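Local coordinates for protein 6-phosphogluconate dehydrogenase NAD-binding (Dyadobacter fermentans, PDB 4GBJ) that probably acts as an NAD(P)-dependent oxidoreductase, pairing a Rossmann-type nucleotide-binding domain with a helical C-terminal domain, at residues Phe238-Leu242 against Arg268-Leu273; Thr193-Lys197 against Ala289-Leu295; Ala21-Leu25 against Leu44-Ala49. All coordinates share one frame. Residues are numbered along the deposited sequence.

All three contacts are partly buried, yet their chemistry differs with place. Contact 3 belongs to the N-terminal Rossmann-type domain, while contacts 1 and 2 lie in the helical C-terminal region on the other side of the chain's centre; contacts 1 and 3 have their centres about 36 Å apart. Contact 1, the nearest to the chain's centre, is an aromatic helix-helix packing without hydrogen bonds across it. Contact 3 is likewise apolar, but built mainly from leucine and alanine, with a glutamate stem. Contact 2, the most peripheral, mixes methyl packing with a lysine-carbonyl bond and bridging waters, and meets the second subunit. Contacts 1 and 2 touch through the Arg268-Asp292 salt bridge.

Contact 1: residues Phe238-Leu242 against Arg268-Leu273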
# COMPACT_ATOMS: atom_id res chain seq x y z
N PHE B 238 3.32 -3.83 20.29
CA PHE B 238 3.46 -2.42 19.86
C PHE B 238 4.89 -1.87 19.96
O PHE B 238 5.39 -1.32 18.97
CB PHE B 238 2.48 -1.52 20.64
CG PHE B 238 2.27 -0.13 20.16
CD1 PHE B 238 1.32 0.14 19.18
CD2 PHE B 238 2.88 0.95 20.80
CE1 PHE B 238 1.11 1.44 18.72
CE2 PHE B 238 2.64 2.26 20.38
CZ PHE B 238 1.76 2.50 19.33
N PRO B 239 5.58 -2.04 21.08
CA PRO B 239 6.95 -1.50 21.17
C PRO B 239 7.87 -2.08 20.10
O PRO B 239 8.83 -1.41 19.71
CB PRO B 239 7.41 -1.87 22.58
CG PRO B 239 6.15 -2.13 23.33
CD PRO B 239 5.20 -2.71 22.34
N LEU B 240 7.57 -3.29 19.59
CA LEU B 240 8.41 -3.90 18.55
C LEU B 240 8.30 -3.13 17.21
O LEU B 240 9.24 -3.13 16.45
CB LEU B 240 8.10 -5.40 18.38
CG LEU B 240 8.33 -6.20 19.64
CD1 LEU B 240 7.91 -7.64 19.45
CD2 LEU B 240 9.79 -6.12 20.12
N GLY B 241 7.21 -2.40 16.97
CA GLY B 241 7.10 -1.60 15.76
C GLY B 241 8.06 -0.45 15.77
O GLY B 241 8.65 -0.10 14.73
N LEU B 242 8.23 0.15 16.94
CA LEU B 242 9.16 1.25 17.15
C LEU B 242 10.59 0.78 16.95
O LEU B 242 11.37 1.45 16.29
CB LEU B 242 8.96 1.87 18.55
CG LEU B 242 9.88 3.05 18.94
CD1 LEU B 242 9.86 4.13 17.90
CD2 LEU B 242 9.54 3.57 20.29
N ARG B 268 4.11 7.99 15.60
CA ARG B 268 2.90 7.28 16.00
C ARG B 268 3.17 6.29 17.17
O ARG B 268 2.35 6.17 18.06
CB ARG B 268 2.31 6.49 14.84
CG ARG B 268 1.86 7.30 13.67
CD ARG B 268 0.94 8.41 14.08
NE ARG B 268 0.17 8.94 12.97
CZ ARG B 268 -0.63 10.01 13.04
NH1 ARG B 268 -0.75 10.69 14.17
NH2 ARG B 268 -1.28 10.43 11.97
N PHE B 269 4.28 5.58 17.12
CA PHE B 269 4.67 4.64 18.19
C PHE B 269 5.03 5.36 19.45
O PHE B 269 4.58 4.96 20.54
CB PHE B 269 5.83 3.73 17.80
CG PHE B 269 5.43 2.66 16.81
CD1 PHE B 269 4.51 1.68 17.16
CD2 PHE B 269 5.90 2.68 15.50
CE1 PHE B 269 4.06 0.76 16.22
CE2 PHE B 269 5.47 1.76 14.58
CZ PHE B 269 4.57 0.79 14.95
N ILE B 270 5.83 6.44 19.35
CA ILE B 270 6.23 7.20 20.56
C ILE B 270 4.96 7.75 21.28
O ILE B 270 4.79 7.59 22.50
CB ILE B 270 7.22 8.33 20.21
CG1 ILE B 270 8.55 7.72 19.70
CG2 ILE B 270 7.48 9.20 21.42
CD1 ILE B 270 9.50 8.72 19.09
N SER B 271 4.09 8.38 20.51
CA SER B 271 2.83 8.93 21.02
C SER B 271 1.92 7.83 21.56
O SER B 271 1.31 8.01 22.61
CB SER B 271 2.11 9.77 19.97
OG SER B 271 1.01 10.42 20.58
N GLY B 272 1.87 6.68 20.87
CA GLY B 272 1.08 5.56 21.35
C GLY B 272 1.56 5.03 22.69
O GLY B 272 0.76 4.61 23.52
N LEU B 273 2.88 4.99 22.89
CA LEU B 273 3.43 4.60 24.18
C LEU B 273 3.08 5.65 25.25
O LEU B 273 2.77 5.30 26.39
CB LEU B 273 4.94 4.39 24.08
CG LEU B 273 5.39 3.14 23.34
CD1 LEU B 273 6.91 3.19 23.12
CD2 LEU B 273 4.98 1.84 24.09
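This is an apolar helix-helix packing between residues 238-242, in the N-terminal part of helix 238-254, and the C-terminal part of helix 260-274. It lies within the helical C-terminal domain, probably of the 3-hydroxyisobutyrate dehydrogenase type, with Gly241 about 11 Å from the side chain of Lys174, the predicted active-site residue. The segment axes pass 9.2 Å apart at 145°, nearer antiparallel than parallel, and no hydrogen bond crosses between them. Two phenylalanines interlock in the middle. Phe269 points its edge at the face of Phe238, a T-shaped pair with centroids 4.9 Å apart and planes at 65°. The t rotamer of Phe238 carries its ring across to the other backbone, with CE2 3.3 Å from Phe269 O and CZ 3.7 Å from Gly272 CA.

A glycine on each helix makes room for the opposing ring. Gly241 CA lies over the face of Phe269, 3.9 Å from the ring centroid in a CH-pi contact, and a beta carbon there would collide with Phe269 CZ. At Gly272 one would collide with Phe238 CZ. Branched leucines seal the flank: Leu242 CB packs 3.7 Å from Phe269 CB, and Leu242 CD2 3.9 Å from Leu273 CD1, while Leu273 CD2 also reaches Phe238 CD2 at 4.0 Å.

The side chain of Arg268 leads away, forming salt bridges with Glu186 of helix 169-197 and Asp292 of helix 288-292. Beyond the rings, in the loop after helix 260-274, Ala284 meets Phe238 and Leu285 meets Phe269, so the pair is enclosed between two helices and the connection toward helix 288-292.

Contact 2: residues Thr193-Lys197 against Ala289-Leu295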
# COMPACT_ATOMS: atom_id res chain seq x y z
N THR B 193 -10.12 7.65 8.81
CA THR B 193 -10.52 8.71 9.74
C THR B 193 -11.14 9.86 9.00
O THR B 193 -12.14 10.38 9.47
CB THR B 193 -9.31 9.15 10.62
OG1 THR B 193 -8.93 8.01 11.36
CG2 THR B 193 -9.65 10.28 11.58
N MSE B 194 -10.58 10.27 7.85
CA MSE B 194 -11.19 11.33 7.05
C MSE B 194 -12.62 10.93 6.67
O MSE B 194 -13.55 11.76 6.69
CB MSE B 194 -10.38 11.64 5.75
CG MSE B 194 -11.19 12.53 4.70
SE MSE B 194 -10.00 12.99 3.21
CE MSE B 194 -9.99 11.28 2.22
N ALA B 195 -12.78 9.67 6.23
CA ALA B 195 -14.09 9.15 5.84
C ALA B 195 -15.02 9.14 7.05
O ALA B 195 -16.14 9.69 6.99
CB ALA B 195 -13.93 7.74 5.26
N GLU B 196 -14.53 8.64 8.19
CA GLU B 196 -15.33 8.57 9.41
C GLU B 196 -15.85 9.93 9.84
O GLU B 196 -17.02 10.09 10.16
CB GLU B 196 -14.53 7.93 10.52
CG GLU B 196 -15.30 7.80 11.82
CD GLU B 196 -14.48 7.17 12.93
OE1 GLU B 196 -13.27 6.90 12.72
OE2 GLU B 196 -15.06 6.97 14.02
N LYS B 197 -15.01 10.93 9.81
CA LYS B 197 -15.43 12.29 10.21
C LYS B 197 -16.37 12.90 9.16
O LYS B 197 -17.06 13.83 9.47
CB LYS B 197 -14.19 13.10 10.47
CG LYS B 197 -13.52 12.50 11.70
CD LYS B 197 -12.84 13.45 12.48
CE LYS B 197 -13.72 14.41 13.25
NZ LYS B 197 -12.80 15.45 13.72
N ALA B 289 -4.08 8.74 13.95
CA ALA B 289 -4.91 9.58 13.05
C ALA B 289 -6.25 9.87 13.72
O ALA B 289 -6.79 10.95 13.52
CB ALA B 289 -5.14 8.88 11.71
N SER B 290 -6.77 8.90 14.53
CA SER B 290 -8.03 9.02 15.27
C SER B 290 -7.84 10.00 16.41
O SER B 290 -8.66 10.89 16.59
CB SER B 290 -8.50 7.66 15.78
OG SER B 290 -8.84 6.84 14.68
N ASP B 291 -6.70 9.87 17.12
CA ASP B 291 -6.31 10.81 18.18
C ASP B 291 -6.26 12.24 17.69
O ASP B 291 -6.85 13.11 18.29
CB ASP B 291 -4.94 10.48 18.74
CG ASP B 291 -4.82 9.14 19.37
OD1 ASP B 291 -5.86 8.63 19.88
OD2 ASP B 291 -3.68 8.63 19.47
N ASP B 292 -5.57 12.48 16.60
CA ASP B 292 -5.42 13.82 16.01
C ASP B 292 -6.68 14.41 15.52
O ASP B 292 -6.79 15.62 15.52
CB ASP B 292 -4.45 13.83 14.84
CG ASP B 292 -3.03 13.51 15.18
OD1 ASP B 292 -2.71 13.47 16.37
OD2 ASP B 292 -2.20 13.38 14.23
N ALA B 293 -7.63 13.59 15.11
CA ALA B 293 -8.93 14.05 14.66
C ALA B 293 -9.98 14.10 15.80
O ALA B 293 -11.15 14.26 15.50
CB ALA B 293 -9.43 13.15 13.52
N GLY B 294 -9.56 14.00 17.04
CA GLY B 294 -10.40 14.10 18.24
C GLY B 294 -11.35 12.95 18.50
O GLY B 294 -12.38 13.17 19.14
N LEU B 295 -11.08 11.76 17.97
CA LEU B 295 -11.98 10.61 18.12
C LEU B 295 -11.59 9.63 19.21
O LEU B 295 -12.16 8.54 19.25
CB LEU B 295 -12.07 9.82 16.80
CG LEU B 295 -12.61 10.61 15.64
CD1 LEU B 295 -12.50 9.81 14.38
CD2 LEU B 295 -14.06 11.02 15.93
O HOH W 1 -7.39 5.57 12.59
O HOH W 2 -11.54 6.30 14.73
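Thr193, near the C-terminal end of the long helix 169-197, begins the contact by facing the final turn of helix 288-292; its CA is 6.1 Å from Ser290 CA. Its methyl CG2 packs 3.5 Å from Ala293 CB and 4.0 Å from Leu295 CD1, while its hydroxyl is bonded to Gly189 O in its own helix. A water that donates to Thr193 OG1 at 3.1 Å is also hydrogen-bonded to Ser290 OG at 2.8 Å. Threonine suits this border because it offers a methyl to the apolar side and a hydroxyl to the wet one.

One turn on, Glu196 extends in a tt conformation. Its OE1 accepts a hydrogen bond from a second water at 2.7 Å, which in turn meets Ser290 OG at 2.8 Å; the same carboxylate forms a salt bridge with Arg202. Lys197 then lays its aliphatic chain along the other segment, CD 3.6 Å from Ala293 CB and CG 3.9 Å from Leu295 CD1, before NZ donates to Ala293 O at 2.7 Å.

That carbonyl is available because the helix has just ended. Gly294, at positive phi, is the C-prime residue of a Schellman motif, with Leu295 N bonded to Ser290 O at 2.9 Å and Gly294 N to Asp291 O at 3.1 Å. The reversal turns Leu295 back toward the long helix.

Lys197 NZ also bonds to Val255 O of the second subunit. The contact thus fastens the C-terminal helix 288-292 to the end of helix 169-197, beside helix 202-211 and at the dimer interface.

Contact 3: residues Ala21-Leu25 against Leu44-Ala49; sequences AEILL and LTKLGA
Leu25, projecting from the regular helix of residues 21-25, overlaps the end of helix 42-46 and the turn behind it. In its mt rotamer, CD1 lies 3.7 Å from Leu47 CB and 4.0 Å from Leu44 CB, while CD2 reaches Ala49 CB at 3.9 Å. CA pairs Glu22-Leu44 (6.5 Å) and Leu25-Leu47 (6.4 Å) set the register. Residues 44-49 leave their helix through a Schellman motif: Ala49 N bonds to Leu44 O at 3.1 Å, Gly48 N weakly to Thr45 O, and Gly48 takes phi 116°, psi -17°, where a beta carbon would jam against the preceding carbonyl. Ala49 (-67°/159°) leads into strand 50-51.

Leu44, also mt, inserts CD1 3.6 Å from small Ala21's CB and CD2 3.4 Å from Glu22 CG. Leu47, chi1 off the wells at -97° and chi2 64° (p), puts CD2 4.0 Å from Glu22 CB. Helix 17-26 links parallel strands 8-11 and 31-34, helix 42-46 links 31-34 and 50-51: successive beta-alpha-beta crossovers at the edge of the Rossmann-type sheet. Without hydrogen bonds across it, the contact rests on apolar packing, best shielded around Ala21, Leu25, Leu44 and Ala49, with Leu47 and the Glu22 stem at the solvent-facing margin.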
# COMPACT_ATOMS: atom_id res chain seq x y z
N ALA B 21 11.28 -25.20 12.20
CA ALA B 21 11.98 -26.45 12.58
C ALA B 21 11.11 -27.69 12.34
O ALA B 21 11.61 -28.74 11.93
CB ALA B 21 12.40 -26.39 14.04
N GLU B 22 9.80 -27.58 12.57
CA GLU B 22 8.89 -28.71 12.33
C GLU B 22 8.90 -29.14 10.84
O GLU B 22 8.89 -30.32 10.54
CB GLU B 22 7.46 -28.34 12.76
CG GLU B 22 7.32 -28.20 14.27
CD GLU B 22 5.94 -27.85 14.78
OE1 GLU B 22 5.16 -27.22 14.04
OE2 GLU B 22 5.66 -28.18 15.96
N ILE B 23 8.94 -28.18 9.92
CA ILE B 23 8.98 -28.50 8.50
C ILE B 23 10.32 -29.17 8.11
O ILE B 23 10.32 -30.06 7.26
CB ILE B 23 8.71 -27.24 7.65
CG1 ILE B 23 7.22 -26.91 7.69
CG2 ILE B 23 9.18 -27.37 6.21
CD1 ILE B 23 6.94 -25.46 7.57
N LEU B 24 11.44 -28.72 8.70
CA LEU B 24 12.73 -29.30 8.34
C LEU B 24 12.83 -30.71 8.89
O LEU B 24 13.38 -31.58 8.22
CB LEU B 24 13.89 -28.40 8.83
CG LEU B 24 13.92 -27.00 8.22
CD1 LEU B 24 15.12 -26.18 8.76
CD2 LEU B 24 13.92 -27.04 6.68
N LEU B 25 12.22 -30.98 10.05
CA LEU B 25 12.13 -32.34 10.58
C LEU B 25 11.25 -33.22 9.67
O LEU B 25 11.71 -34.28 9.23
CB LEU B 25 11.59 -32.33 12.01
CG LEU B 25 12.54 -31.80 13.03
CD1 LEU B 25 11.81 -31.45 14.33
CD2 LEU B 25 13.72 -32.79 13.29
N LEU B 44 9.35 -30.56 19.30
CA LEU B 44 10.29 -30.92 18.23
C LEU B 44 11.03 -32.25 18.53
O LEU B 44 11.39 -32.98 17.60
CB LEU B 44 11.31 -29.79 17.98
CG LEU B 44 10.74 -28.40 17.77
CD1 LEU B 44 11.84 -27.43 17.40
CD2 LEU B 44 9.66 -28.40 16.70
N THR B 45 11.24 -32.58 19.84
CA THR B 45 11.86 -33.86 20.22
C THR B 45 10.95 -35.04 19.83
O THR B 45 11.46 -36.12 19.50
CB THR B 45 12.20 -33.91 21.72
OG1 THR B 45 11.07 -33.55 22.53
CG2 THR B 45 13.35 -32.99 22.07
N LYS B 46 9.63 -34.82 19.78
CA LYS B 46 8.68 -35.85 19.38
C LYS B 46 8.77 -36.09 17.87
O LYS B 46 8.52 -37.21 17.41
CB LYS B 46 7.22 -35.48 19.77
CG LYS B 46 7.00 -34.81 21.15
CD LYS B 46 7.71 -35.50 22.35
CE LYS B 46 6.83 -36.53 23.03
NZ LYS B 46 5.98 -35.94 24.11
N LEU B 47 9.17 -35.05 17.10
CA LEU B 47 9.30 -35.11 15.64
C LEU B 47 10.68 -35.64 15.17
O LEU B 47 10.87 -35.76 13.97
CB LEU B 47 9.02 -33.74 15.00
CG LEU B 47 7.60 -33.55 14.48
CD1 LEU B 47 6.59 -33.60 15.59
CD2 LEU B 47 7.49 -32.24 13.71
N GLY B 48 11.58 -36.00 16.10
CA GLY B 48 12.89 -36.55 15.79
C GLY B 48 14.09 -35.72 16.22
O GLY B 48 15.20 -36.25 16.28
N ALA B 49 13.89 -34.42 16.53
CA ALA B 49 15.01 -33.53 16.91
C ALA B 49 15.64 -33.90 18.25
O ALA B 49 15.00 -34.51 19.09
CB ALA B 49 14.54 -32.08 16.99